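Local coordinates for protein phosphoribosylaminoimidazole-succinocarboxamide synthase (Pyrococcus horikoshii, PDB 3U55) that catalyses the ATP-dependent joining of L-aspartate to the carboxylate of a phosphoribosyl-aminoimidazole, a step of de novo purine biosynthesis, at residues F56-E61 / T67-V72; M85-V90 / L139-D144; I116-Y121 / D128-Y133; L188-E191 / D195-R198. All coordinates share one frame; numbering follows the deposited sequence.

Interaction 1 (F56-E61 / T67-V72); sequences FFKLLE and THFIGV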
loop_
_atom_site.group_PDB
_atom_site.type_symbol
_atom_site.label_atom_id
_atom_site.label_comp_id
_atom_site.label_asym_id
_atom_site.label_seq_id
_atom_site.Cartn_x
_atom_site.Cartn_y
_atom_site.Cartn_z
ATOM N N PHE A 56 4.696 -10.113 27.189
ATOM C CA PHE A 56 4.107 -8.995 26.453
ATOM C C PHE A 56 2.580 -8.990 26.497
ATOM O O PHE A 56 1.985 -7.936 26.705
ATOM C CB PHE A 56 4.617 -8.938 25.011
ATOM C CG PHE A 56 6.088 -8.596 24.890
ATOM C CD1 PHE A 56 6.614 -7.460 25.507
ATOM C CD2 PHE A 56 6.938 -9.395 24.129
ATOM C CE1 PHE A 56 7.974 -7.136 25.380
ATOM C CE2 PHE A 56 8.287 -9.082 23.988
ATOM C CZ PHE A 56 8.811 -7.952 24.619
ATOM N N PHE A 57 1.948 -10.151 26.309
ATOM C CA PHE A 57 0.478 -10.245 26.397
ATOM C C PHE A 57 -0.043 -9.782 27.752
ATOM O O PHE A 57 -1.030 -9.045 27.820
ATOM C CB PHE A 57 -0.037 -11.663 26.132
ATOM C CG PHE A 57 0.031 -12.096 24.685
ATOM C CD1 PHE A 57 -0.274 -11.216 23.652
ATOM C CD2 PHE A 57 0.363 -13.414 24.366
ATOM C CE1 PHE A 57 -0.220 -11.635 22.315
ATOM C CE2 PHE A 57 0.418 -13.844 23.037
ATOM C CZ PHE A 57 0.129 -12.954 22.011
ATOM N N LYS A 58 0.611 -10.225 28.825
ATOM C CA LYS A 58 0.205 -9.838 30.177
ATOM C C LYS A 58 0.326 -8.331 30.386
ATOM O O LYS A 58 -0.580 -7.706 30.940
ATOM C CB LYS A 58 1.010 -10.603 31.232
ATOM C CG LYS A 58 0.550 -12.040 31.429
ATOM C CD LYS A 58 1.500 -12.798 32.346
ATOM C CE LYS A 58 0.934 -14.162 32.719
ATOM N NZ LYS A 58 1.927 -14.981 33.473
ATOM N N LEU A 59 1.428 -7.749 29.908
ATOM C CA LEU A 59 1.632 -6.297 29.981
ATOM C C LEU A 59 0.533 -5.519 29.239
ATOM O O LEU A 59 -0.026 -4.551 29.768
ATOM C CB LEU A 59 3.024 -5.920 29.451
ATOM C CG LEU A 59 3.361 -4.438 29.240
ATOM C CD1 LEU A 59 3.585 -3.713 30.565
ATOM C CD2 LEU A 59 4.594 -4.315 28.348
ATOM N N LEU A 60 0.220 -5.951 28.020
ATOM C CA LEU A 60 -0.815 -5.291 27.215
ATOM C C LEU A 60 -2.203 -5.412 27.844
ATOM O O LEU A 60 -2.983 -4.454 27.836
ATOM C CB LEU A 60 -0.801 -5.834 25.784
ATOM C CG LEU A 60 0.496 -5.562 25.019
ATOM C CD1 LEU A 60 0.481 -6.293 23.691
ATOM C CD2 LEU A 60 0.685 -4.055 24.810
ATOM N N GLU A 61 -2.496 -6.578 28.413
ATOM C CA GLU A 61 -3.777 -6.799 29.092
ATOM C C GLU A 61 -3.953 -5.846 30.277
ATOM O O GLU A 61 -5.048 -5.323 30.501
ATOM C CB GLU A 61 -3.915 -8.255 29.544
ATOM C CG GLU A 61 -4.199 -9.258 28.418
ATOM C CD GLU A 61 -5.646 -9.250 27.938
ATOM O OE1 GLU A 61 -5.941 -9.952 26.945
ATOM O OE2 GLU A 61 -6.489 -8.548 28.541
ATOM N N THR A 67 -6.318 -9.357 24.255
ATOM C CA THR A 67 -5.465 -10.311 23.545
ATOM C C THR A 67 -6.054 -11.712 23.625
ATOM O O THR A 67 -6.932 -11.981 24.457
ATOM C CB THR A 67 -4.022 -10.365 24.093
ATOM O OG1 THR A 67 -3.979 -11.164 25.284
ATOM C CG2 THR A 67 -3.458 -8.971 24.372
ATOM N N HIS A 68 -5.563 -12.605 22.773
ATOM C CA HIS A 68 -6.056 -13.979 22.764
ATOM C C HIS A 68 -5.465 -14.848 23.887
ATOM O O HIS A 68 -5.818 -16.019 24.013
ATOM C CB HIS A 68 -5.915 -14.621 21.371
ATOM C CG HIS A 68 -4.508 -14.960 20.969
ATOM N ND1 HIS A 68 -4.230 -15.852 19.952
ATOM C CD2 HIS A 68 -3.309 -14.525 21.424
ATOM C CE1 HIS A 68 -2.921 -15.953 19.803
ATOM N NE2 HIS A 68 -2.339 -15.160 20.687
ATOM N N PHE A 69 -4.586 -14.271 24.703
ATOM C CA PHE A 69 -3.914 -15.031 25.755
ATOM C C PHE A 69 -4.873 -15.468 26.867
ATOM O O PHE A 69 -5.545 -14.637 27.472
ATOM C CB PHE A 69 -2.736 -14.248 26.351
ATOM C CG PHE A 69 -2.052 -14.962 27.495
ATOM C CD1 PHE A 69 -1.335 -16.139 27.270
ATOM C CD2 PHE A 69 -2.136 -14.467 28.794
ATOM C CE1 PHE A 69 -0.705 -16.811 28.325
ATOM C CE2 PHE A 69 -1.512 -15.131 29.858
ATOM C CZ PHE A 69 -0.794 -16.305 29.621
ATOM N N ILE A 70 -4.918 -16.771 27.126
ATOM C CA ILE A 70 -5.685 -17.316 28.256
ATOM C C ILE A 70 -4.746 -17.841 29.352
ATOM O O ILE A 70 -4.846 -17.430 30.510
ATOM C CB ILE A 70 -6.699 -18.406 27.809
ATOM C CG1 ILE A 70 -7.767 -17.791 26.888
ATOM C CG2 ILE A 70 -7.363 -19.078 29.033
ATOM C CD1 ILE A 70 -8.671 -18.803 26.194
ATOM N N GLY A 71 -3.835 -18.735 28.978
ATOM C CA GLY A 71 -2.881 -19.292 29.933
ATOM C C GLY A 71 -1.765 -20.110 29.314
ATOM O O GLY A 71 -1.709 -20.301 28.092
ATOM N N VAL A 72 -0.867 -20.590 30.174
ATOM C CA VAL A 72 0.217 -21.479 29.755
ATOM C C VAL A 72 -0.184 -22.935 29.952
ATOM O O VAL A 72 -0.901 -23.266 30.899
ATOM C CB VAL A 72 1.550 -21.180 30.500
ATOM C CG1 VAL A 72 2.131 -19.849 30.038
ATOM C CG2 VAL A 72 1.349 -21.167 32.010
HETATM O O HOH W 1 -6.770 -12.394 27.711
#
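Glu61 OE1 is gripped twice by one residue, Thr67: the hydroxyl OG1 donates to it over 2.8 Å along the anti lone pair, and the backbone N of Thr67 donates to the same OE1, also at 2.8 Å, from above the carboxylate plane. A water 2.7 Å from Glu61 OE1 lies within bonding distance of Phe69 O too and bridges the helix to the start of the strand. The Glu61 chain bends at CG (chi2 -77°), which turns its carboxylate back toward Thr67. An alanine here removes the carboxylate and would probably leave Thr67 N and OG1 without their shared acceptor. Thr67 OG1 is itself an acceptor, taking the N-H of Phe69 at 3.2 Å.

One turn back along the helix, Phe57 covers the apolar side. Its CB meets Phe69 CB at 3.7 Å, and its CD1 lies 3.9 Å from Thr67 CB. His68 brings the edge of its imidazole to the face of the Phe57 ring in an offset edge-to-face pair, planes at 78°, with NE2 3.6 Å from Phe57 CZ. Farther out, the extended Lys58 chain lays CE 3.9 Å from Phe69 CE2. Glu61 and Phe57 thus hold helix 45-62 to strand 69-72, within this chain an outermost strand of the four-stranded antiparallel sheet, and an ST turn at Thr67 shapes the chain leading into that strand.

Interaction 2 (M85-V90 / L139-D144); sequences MYPLEV and LGISLD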
loop_
_atom_site.group_PDB
_atom_site.type_symbol
_atom_site.label_atom_id
_atom_site.label_comp_id
_atom_site.label_asym_id
_atom_site.label_seq_id
_atom_site.Cartn_x
_atom_site.Cartn_y
_atom_site.Cartn_z
ATOM N N MET A 85 -10.235 -14.988 12.442
ATOM C CA MET A 85 -9.026 -14.222 12.158
ATOM C C MET A 85 -9.178 -13.301 10.961
ATOM O O MET A 85 -9.755 -13.679 9.946
ATOM C CB MET A 85 -7.827 -15.159 11.956
ATOM C CG MET A 85 -7.357 -15.889 13.221
ATOM S SD MET A 85 -6.747 -14.819 14.552
ATOM C CE MET A 85 -5.280 -14.134 13.762
ATOM N N TYR A 86 -8.656 -12.083 11.080
ATOM C CA TYR A 86 -8.510 -11.215 9.911
ATOM C C TYR A 86 -7.320 -11.698 9.088
ATOM O O TYR A 86 -6.283 -12.058 9.659
ATOM C CB TYR A 86 -8.265 -9.762 10.322
ATOM C CG TYR A 86 -9.451 -9.077 10.956
ATOM C CD1 TYR A 86 -10.514 -8.620 10.175
ATOM C CD2 TYR A 86 -9.510 -8.884 12.336
ATOM C CE1 TYR A 86 -11.607 -7.986 10.749
ATOM C CE2 TYR A 86 -10.601 -8.252 12.923
ATOM C CZ TYR A 86 -11.641 -7.802 12.127
ATOM O OH TYR A 86 -12.720 -7.168 12.709
ATOM N N PRO A 87 -7.449 -11.681 7.746
ATOM C CA PRO A 87 -6.342 -12.075 6.878
ATOM C C PRO A 87 -5.332 -10.928 6.736
ATOM O O PRO A 87 -5.006 -10.527 5.620
ATOM C CB PRO A 87 -7.033 -12.368 5.539
ATOM C CG PRO A 87 -8.226 -11.502 5.531
ATOM C CD PRO A 87 -8.659 -11.322 6.977
ATOM N N LEU A 88 -4.855 -10.414 7.870
ATOM C CA LEU A 88 -3.963 -9.255 7.886
ATOM C C LEU A 88 -2.705 -9.490 8.692
ATOM O O LEU A 88 -2.721 -10.197 9.698
ATOM C CB LEU A 88 -4.667 -8.024 8.476
ATOM C CG LEU A 88 -5.947 -7.478 7.840
ATOM C CD1 LEU A 88 -6.559 -6.399 8.747
ATOM C CD2 LEU A 88 -5.681 -6.936 6.434
ATOM N N GLU A 89 -1.616 -8.872 8.239
ATOM C CA GLU A 89 -0.463 -8.620 9.085
ATOM C C GLU A 89 -0.362 -7.102 9.228
ATOM O O GLU A 89 -0.353 -6.382 8.233
ATOM C CB GLU A 89 0.805 -9.223 8.476
ATOM C CG GLU A 89 0.816 -10.754 8.549
ATOM C CD GLU A 89 1.963 -11.395 7.778
ATOM O OE1 GLU A 89 1.973 -12.641 7.683
ATOM O OE2 GLU A 89 2.846 -10.667 7.269
ATOM N N VAL A 90 -0.338 -6.630 10.468
ATOM C CA VAL A 90 -0.343 -5.193 10.748
ATOM C C VAL A 90 1.031 -4.835 11.282
ATOM O O VAL A 90 1.441 -5.318 12.338
ATOM C CB VAL A 90 -1.449 -4.813 11.756
ATOM C CG1 VAL A 90 -1.485 -3.297 12.005
ATOM C CG2 VAL A 90 -2.812 -5.295 11.254
ATOM N N LEU A 139 -12.020 -6.925 0.706
ATOM C CA LEU A 139 -11.816 -8.184 1.423
ATOM C C LEU A 139 -12.833 -8.438 2.550
ATOM O O LEU A 139 -12.771 -9.466 3.225
ATOM C CB LEU A 139 -10.390 -8.239 1.980
ATOM C CG LEU A 139 -9.241 -8.358 0.979
ATOM C CD1 LEU A 139 -7.921 -8.074 1.691
ATOM C CD2 LEU A 139 -9.213 -9.734 0.301
ATOM N N GLY A 140 -13.748 -7.499 2.769
ATOM C CA GLY A 140 -14.816 -7.674 3.760
ATOM C C GLY A 140 -14.537 -7.043 5.112
ATOM O O GLY A 140 -15.235 -7.320 6.097
ATOM N N ILE A 141 -13.519 -6.189 5.159
ATOM C CA ILE A 141 -13.150 -5.481 6.379
ATOM C C ILE A 141 -13.556 -4.004 6.295
ATOM O O ILE A 141 -13.005 -3.241 5.493
ATOM C CB ILE A 141 -11.628 -5.587 6.671
ATOM C CG1 ILE A 141 -11.160 -7.050 6.610
ATOM C CG2 ILE A 141 -11.314 -4.971 8.026
ATOM C CD1 ILE A 141 -9.640 -7.229 6.597
ATOM N N SER A 142 -14.502 -3.607 7.143
ATOM C CA SER A 142 -15.067 -2.261 7.101
ATOM C C SER A 142 -14.038 -1.222 7.525
ATOM O O SER A 142 -13.066 -1.538 8.220
ATOM C CB SER A 142 -16.312 -2.164 7.993
ATOM O OG SER A 142 -15.954 -2.157 9.369
ATOM N N LEU A 143 -14.257 0.024 7.116
ATOM C CA LEU A 143 -13.358 1.098 7.518
ATOM C C LEU A 143 -13.322 1.282 9.043
ATOM O O LEU A 143 -12.268 1.584 9.602
ATOM C CB LEU A 143 -13.725 2.401 6.813
ATOM C CG LEU A 143 -12.807 3.611 6.997
ATOM C CD1 LEU A 143 -11.374 3.301 6.540
ATOM C CD2 LEU A 143 -13.379 4.808 6.247
ATOM N N ASP A 144 -14.467 1.104 9.710
ATOM C CA ASP A 144 -14.511 1.161 11.178
ATOM C C ASP A 144 -13.630 0.078 11.807
ATOM O O ASP A 144 -12.919 0.336 12.788
ATOM C CB ASP A 144 -15.957 1.052 11.708
ATOM C CG ASP A 144 -16.039 1.192 13.229
ATOM O OD1 ASP A 144 -15.721 2.282 13.756
ATOM O OD2 ASP A 144 -16.421 0.213 13.904
#
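Ile141 drives its CD1 methyl into a cluster made by Tyr86, Pro87 and Leu88, where strand 84-93 of the six-stranded antiparallel sheet is packed against the turn joining helix 133-138 to helix 143-165. Leu88 meets it tip to tip, its CD1 3.8 Å from Ile141 CD1. The Tyr86 ring comes in obliquely, with CD1 3.9 Å from the same methyl and CE1 4.1 Å from Ile141 CG2, so both branches of the isoleucine are used. Pro87 adds the third side, its CD 4.2 Å from Ile141 CD1. The contact is buried and wholly apolar.

The torsions of Ile141 explain this sharing: CG1 sits anti to the carbonyl carbon (chi1 -51°) and carries CD1 toward the strand, while CG2 turns to the tyrosine ring. On the strand side, Pro87 is the centre of an inverse gamma turn and presents its CD to the isoleucine methyl.

On the other side, Gly140 ends the preceding helix in a Schellman motif, with the positive phi of 97° that such an ending uses, and Ser142 follows as N-cap of helix 143-165. Between these two markers the chain is held extended at Ile141. Glu145 ties the two segments together, with a hydrogen bond to Tyr86 OH through OE2 and another to Ser142 OG through OE1. Ile146, on the first turn of that helix, also packs on Ile141, and Leu88 reaches Ile149 one turn on. The N-H of Leu88 makes a weak 2.8 Å bond to Tyr86 O across the gamma turn.

Interaction 3 (I116-Y121 / D128-Y133); sequences IVELYY and DPMINY. With ACT (acetate ion), chain D.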
loop_
_atom_site.group_PDB
_atom_site.type_symbol
_atom_site.label_atom_id
_atom_site.label_comp_id
_atom_site.label_asym_id
_atom_site.label_seq_id
_atom_site.Cartn_x
_atom_site.Cartn_y
_atom_site.Cartn_z
ATOM N N ILE A 116 4.633 4.679 11.489
ATOM C CA ILE A 116 3.967 4.251 10.252
ATOM C C ILE A 116 3.207 2.951 10.544
ATOM O O ILE A 116 3.728 2.068 11.219
ATOM C CB ILE A 116 5.000 4.016 9.109
ATOM C CG1 ILE A 116 5.556 5.352 8.607
ATOM C CG2 ILE A 116 4.379 3.215 7.946
ATOM C CD1 ILE A 116 6.728 5.219 7.635
ATOM N N VAL A 117 1.979 2.841 10.051
ATOM C CA VAL A 117 1.239 1.569 10.143
ATOM C C VAL A 117 1.003 1.067 8.728
ATOM O O VAL A 117 0.533 1.819 7.866
ATOM C CB VAL A 117 -0.114 1.715 10.903
ATOM C CG1 VAL A 117 -0.851 0.363 10.997
ATOM C CG2 VAL A 117 0.109 2.290 12.300
ATOM N N GLU A 118 1.365 -0.192 8.487
ATOM C CA GLU A 118 1.187 -0.814 7.182
ATOM C C GLU A 118 0.302 -2.034 7.328
ATOM O O GLU A 118 0.423 -2.790 8.299
ATOM C CB GLU A 118 2.529 -1.233 6.574
ATOM C CG GLU A 118 3.466 -0.065 6.263
ATOM C CD GLU A 118 4.891 -0.506 5.959
ATOM O OE1 GLU A 118 5.228 -1.696 6.143
ATOM O OE2 GLU A 118 5.695 0.354 5.555
ATOM N N LEU A 119 -0.601 -2.209 6.370
ATOM C CA LEU A 119 -1.458 -3.396 6.336
ATOM C C LEU A 119 -0.995 -4.310 5.217
ATOM O O LEU A 119 -0.757 -3.852 4.098
ATOM C CB LEU A 119 -2.918 -2.998 6.097
ATOM C CG LEU A 119 -3.513 -1.967 7.064
ATOM C CD1 LEU A 119 -4.887 -1.493 6.591
ATOM C CD2 LEU A 119 -3.605 -2.560 8.464
ATOM N N TYR A 120 -0.869 -5.597 5.531
ATOM C CA TYR A 120 -0.507 -6.612 4.549
ATOM C C TYR A 120 -1.593 -7.663 4.490
ATOM O O TYR A 120 -2.097 -8.115 5.515
ATOM C CB TYR A 120 0.846 -7.256 4.863
ATOM C CG TYR A 120 1.988 -6.287 4.719
ATOM C CD1 TYR A 120 2.667 -6.159 3.506
ATOM C CD2 TYR A 120 2.374 -5.473 5.788
ATOM C CE1 TYR A 120 3.701 -5.250 3.355
ATOM C CE2 TYR A 120 3.412 -4.564 5.651
ATOM C CZ TYR A 120 4.073 -4.462 4.432
ATOM O OH TYR A 120 5.096 -3.559 4.285
ATOM N N TYR A 121 -1.972 -8.012 3.274
ATOM C CA TYR A 121 -2.977 -9.042 3.049
ATOM C C TYR A 121 -2.323 -10.421 3.139
ATOM O O TYR A 121 -1.436 -10.737 2.352
ATOM C CB TYR A 121 -3.625 -8.812 1.683
ATOM C CG TYR A 121 -4.537 -9.917 1.197
ATOM C CD1 TYR A 121 -5.403 -10.579 2.069
ATOM C CD2 TYR A 121 -4.554 -10.276 -0.149
ATOM C CE1 TYR A 121 -6.253 -11.600 1.608
ATOM C CE2 TYR A 121 -5.397 -11.283 -0.615
ATOM C CZ TYR A 121 -6.235 -11.940 0.266
ATOM O OH TYR A 121 -7.066 -12.934 -0.217
ATOM N N ASP A 128 1.760 -12.054 0.237
ATOM C CA ASP A 128 1.404 -11.076 1.283
ATOM C C ASP A 128 1.595 -9.607 0.862
ATOM O O ASP A 128 2.380 -8.884 1.480
ATOM C CB ASP A 128 2.180 -11.351 2.577
ATOM C CG ASP A 128 1.979 -12.770 3.109
ATOM O OD1 ASP A 128 0.890 -13.362 2.930
ATOM O OD2 ASP A 128 2.929 -13.287 3.734
ATOM N N PRO A 129 0.856 -9.156 -0.167
ATOM C CA PRO A 129 1.076 -7.801 -0.668
ATOM C C PRO A 129 0.560 -6.753 0.312
ATOM O O PRO A 129 -0.354 -7.045 1.106
ATOM C CB PRO A 129 0.250 -7.767 -1.954
ATOM C CG PRO A 129 -0.861 -8.733 -1.710
ATOM C CD PRO A 129 -0.287 -9.814 -0.832
ATOM N N MET A 130 1.142 -5.553 0.264
ATOM C CA MET A 130 0.627 -4.447 1.062
ATOM C C MET A 130 -0.713 -4.027 0.485
ATOM O O MET A 130 -0.925 -4.082 -0.733
ATOM C CB MET A 130 1.582 -3.252 1.072
ATOM C CG MET A 130 1.372 -2.338 2.289
ATOM S SD MET A 130 2.438 -0.872 2.334
ATOM C CE MET A 130 1.642 0.232 1.180
ATOM N N ILE A 131 -1.623 -3.623 1.362
ATOM C CA ILE A 131 -2.934 -3.157 0.929
ATOM C C ILE A 131 -3.290 -1.860 1.649
ATOM O O ILE A 131 -2.670 -1.509 2.652
ATOM C CB ILE A 131 -4.058 -4.207 1.162
ATOM C CG1 ILE A 131 -4.115 -4.644 2.633
ATOM C CG2 ILE A 131 -3.893 -5.401 0.199
ATOM C CD1 ILE A 131 -5.416 -5.364 3.022
ATOM N N ASN A 132 -4.284 -1.150 1.125
ATOM C CA ASN A 132 -4.804 0.035 1.806
ATOM C C ASN A 132 -6.245 -0.207 2.293
ATOM O O ASN A 132 -6.748 -1.339 2.207
ATOM C CB ASN A 132 -4.664 1.289 0.922
ATOM C CG ASN A 132 -5.506 1.222 -0.338
ATOM O OD1 ASN A 132 -6.592 0.661 -0.329
ATOM N ND2 ASN A 132 -5.012 1.811 -1.428
ATOM N N TYR A 133 -6.901 0.840 2.794
ATOM C CA TYR A 133 -8.248 0.702 3.371
ATOM C C TYR A 133 -9.292 0.280 2.343
ATOM O O TYR A 133 -10.258 -0.397 2.691
ATOM C CB TYR A 133 -8.714 2.005 4.040
ATOM C CG TYR A 133 -7.765 2.591 5.071
ATOM C CD1 TYR A 133 -6.802 1.806 5.706
ATOM C CD2 TYR A 133 -7.851 3.938 5.428
ATOM C CE1 TYR A 133 -5.944 2.349 6.654
ATOM C CE2 TYR A 133 -7.005 4.482 6.381
ATOM C CZ TYR A 133 -6.057 3.691 6.989
ATOM O OH TYR A 133 -5.215 4.249 7.926
HETATM C C ACT D . 4.263 -4.757 -1.662
HETATM O O ACT D . 3.830 -3.588 -1.616
HETATM O OXT ACT D . 3.539 -5.618 -1.123
HETATM C CH3 ACT D . 5.569 -5.100 -2.317
HETATM O O HOH W 2 -1.162 -0.144 4.413
#
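This is an antiparallel beta hairpin contact, in which the end of strand 111-121 is met by the short, weakly bonded strand 130-131. Two backbone bonds join them: Ile131 N donates to Leu119 O at 2.9 Å, and Tyr121 N donates to Pro129 O at the same length of 2.9 Å. They flank Tyr120 and Met130, a non-hydrogen-bonded pair. Between Leu119 and Ile131 a water takes the place of a second backbone bond, accepting from Leu119 N and donating to Ile131 O.

On the face carrying Tyr120 and Met130, the thioether chain crosses the phenol ring. Met130 CG stands over one face, offset toward the rim and 4.1 Å from the ring centroid, a CH-pi contact, while SD lies obliquely to the ring in a Met-aromatic contact. Chi1 of -157° swings Met130 CG away from its own N and across the ring. Tyr120 OH donates to Glu118 OE1 at 2.6 Å, from above the carboxylate plane; this oxygen also takes a salt bridge from Arg93. An acetate accepts from Met130 N at 2.8 Å and is held by Arg103 too.

On the other face, Ile131 CG2 meets Tyr121 CB at 3.7 Å, and Leu119 CD1 approaches the edge of the Tyr133 ring in its plane, 3.9 Å from Tyr133 CD1.

Tyr133 of the second subunit meets Tyr133, so the hairpin lies at the dimer interface. Leu119 and Tyr133 also pack on helix 143-165, Leu119 on Glu150 and Tyr133 on Ile146, while strand 84-93 flanks strand 111-121.

Interaction 4 (L188-E191 / D195-R198); sequences LADE and DTCR. With SO4 (sulfate ion), chain B.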
loop_
_atom_site.group_PDB
_atom_site.type_symbol
_atom_site.label_atom_id
_atom_site.label_comp_id
_atom_site.label_asym_id
_atom_site.label_seq_id
_atom_site.Cartn_x
_atom_site.Cartn_y
_atom_site.Cartn_z
ATOM N N LEU A 188 -6.213 -8.950 19.799
ATOM C CA LEU A 188 -4.830 -9.180 19.379
ATOM C C LEU A 188 -4.486 -10.665 19.489
ATOM O O LEU A 188 -4.705 -11.284 20.538
ATOM C CB LEU A 188 -3.873 -8.350 20.236
ATOM C CG LEU A 188 -2.398 -8.437 19.856
ATOM C CD1 LEU A 188 -2.224 -7.993 18.419
ATOM C CD2 LEU A 188 -1.541 -7.601 20.795
ATOM N N ALA A 189 -3.952 -11.228 18.408
ATOM C CA ALA A 189 -3.667 -12.665 18.336
ATOM C C ALA A 189 -2.194 -12.954 18.036
ATOM O O ALA A 189 -1.325 -12.150 18.383
ATOM C CB ALA A 189 -4.584 -13.331 17.305
ATOM N N ASP A 190 -1.921 -14.106 17.415
ATOM C CA ASP A 190 -0.561 -14.524 17.047
ATOM C C ASP A 190 0.415 -14.418 18.234
ATOM O O ASP A 190 0.080 -14.835 19.353
ATOM C CB ASP A 190 -0.059 -13.766 15.793
ATOM C CG ASP A 190 1.124 -14.457 15.120
ATOM O OD1 ASP A 190 2.192 -13.822 14.981
ATOM O OD2 ASP A 190 0.995 -15.639 14.741
ATOM N N GLU A 191 1.603 -13.863 17.992
ATOM C CA GLU A 191 2.673 -13.817 18.992
ATOM C C GLU A 191 3.302 -12.431 19.059
ATOM O O GLU A 191 3.105 -11.605 18.159
ATOM C CB GLU A 191 3.762 -14.856 18.656
ATOM C CG GLU A 191 4.599 -14.498 17.425
ATOM C CD GLU A 191 5.705 -15.501 17.116
ATOM O OE1 GLU A 191 6.717 -15.550 17.850
ATOM O OE2 GLU A 191 5.567 -16.230 16.117
ATOM N N ASP A 195 10.980 -12.877 17.023
ATOM C CA ASP A 195 10.626 -13.319 15.665
ATOM C C ASP A 195 9.763 -12.293 14.915
ATOM O O ASP A 195 9.869 -12.163 13.693
ATOM C CB ASP A 195 9.871 -14.660 15.704
ATOM C CG ASP A 195 10.789 -15.876 15.556
ATOM O OD1 ASP A 195 10.292 -16.941 15.131
ATOM O OD2 ASP A 195 11.995 -15.775 15.855
ATOM N N THR A 196 8.906 -11.583 15.646
ATOM C CA THR A 196 7.918 -10.685 15.035
ATOM C C THR A 196 8.191 -9.191 15.265
ATOM O O THR A 196 7.452 -8.335 14.777
ATOM C CB THR A 196 6.493 -11.023 15.509
ATOM O OG1 THR A 196 6.427 -10.944 16.938
ATOM C CG2 THR A 196 6.091 -12.424 15.043
ATOM N N CYS A 197 9.254 -8.890 16.002
ATOM C CA CYS A 197 9.623 -7.511 16.313
ATOM C C CYS A 197 11.069 -7.286 15.912
ATOM O O CYS A 197 11.871 -8.222 15.917
ATOM C CB CYS A 197 9.522 -7.245 17.813
ATOM S SG CYS A 197 7.947 -7.574 18.619
ATOM N N ARG A 198 11.402 -6.046 15.577
ATOM C CA ARG A 198 12.803 -5.641 15.554
ATOM C C ARG A 198 13.148 -4.919 16.849
ATOM O O ARG A 198 12.494 -3.938 17.226
ATOM C CB ARG A 198 13.140 -4.802 14.318
ATOM C CG ARG A 198 13.289 -5.638 13.066
ATOM C CD ARG A 198 13.714 -4.807 11.865
ATOM N NE ARG A 198 13.874 -5.659 10.683
ATOM C CZ ARG A 198 12.897 -5.937 9.819
ATOM N NH1 ARG A 198 11.687 -5.416 9.977
ATOM N NH2 ARG A 198 13.131 -6.725 8.780
HETATM S S SO4 B . 9.735 -6.254 6.867
HETATM O O1 SO4 B . 10.366 -4.968 7.107
HETATM O O2 SO4 B . 9.968 -7.154 7.991
HETATM O O3 SO4 B . 8.303 -6.025 6.674
HETATM O O4 SO4 B . 10.306 -6.860 5.671
HETATM O O HOH W 3 4.635 -9.053 17.348
HETATM O O HOH W 4 7.851 -18.074 16.895
#
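With chi1 near 71°, Glu191 turns its CG between its own N and carbonyl carbon, 3.5 Å from Thr196 CG2, and the extended chain carries the carboxylate on. In Thr196, chi1 of 57° sets OG1 between the backbone N and the carbonyl carbon and leaves CG2 anti to the carbonyl carbon, facing the glutamate. No direct bond joins the two; a water donates to Glu191 O at 3.1 Å and accepts from Thr196 OG1 at 2.6 Å. A second water lies within bonding distance of Glu191 OE1 and Asp195 OD1, two oxygens 4.7 Å apart. Lys13 pairs with Asp190 and Glu191, and Lys45 with Asp195, probably offsetting part of the charge; Asp195 OD2 bonds to Tyr224 OH.

The segments are the two ends of the loop from strand 186-188 to strand 197-201 in the six-stranded sheet. Ser193 inside the loop bonds to Glu191 OE1 and Thr196 OG1.

The extended chain of Arg198 carries its guanidinium to a sulfate, probably from the crystallisation liquor, lying at the guanidinium edge. NH1 donates to its O2 at 3.1 Å and to O1, and NH2 donates to O2 over 3.3 Å. A leucine in its place would probably cost Asp211 and Asp173 their salt bridges to Arg198, and the sulfate these bonds.

Interactions 2, 3 and 4 all reach the six-stranded sheet, whereas interaction 1 belongs to the four-stranded one; His68 N to Leu188 O, 2.7 Å, probably a hydrogen bond, connects interaction 1 with interaction 4, their centres 12 Å apart. Interaction 3 is nested in the chain loop that interaction 2 closes, with centres 10 Å apart, and Glu89 O to Tyr120 N at 2.9 Å joins their strands. Interaction 2 meets interaction 4 through Met85 CE and Ala189 CB. The sulfate bound by Arg198 lies about 5 Å from the Tyr120 side chain, linking interactions 3 and 4 through one anion site; it and the acetate at Met130 probably come from the crystallisation liquor, but such anions often mark pockets.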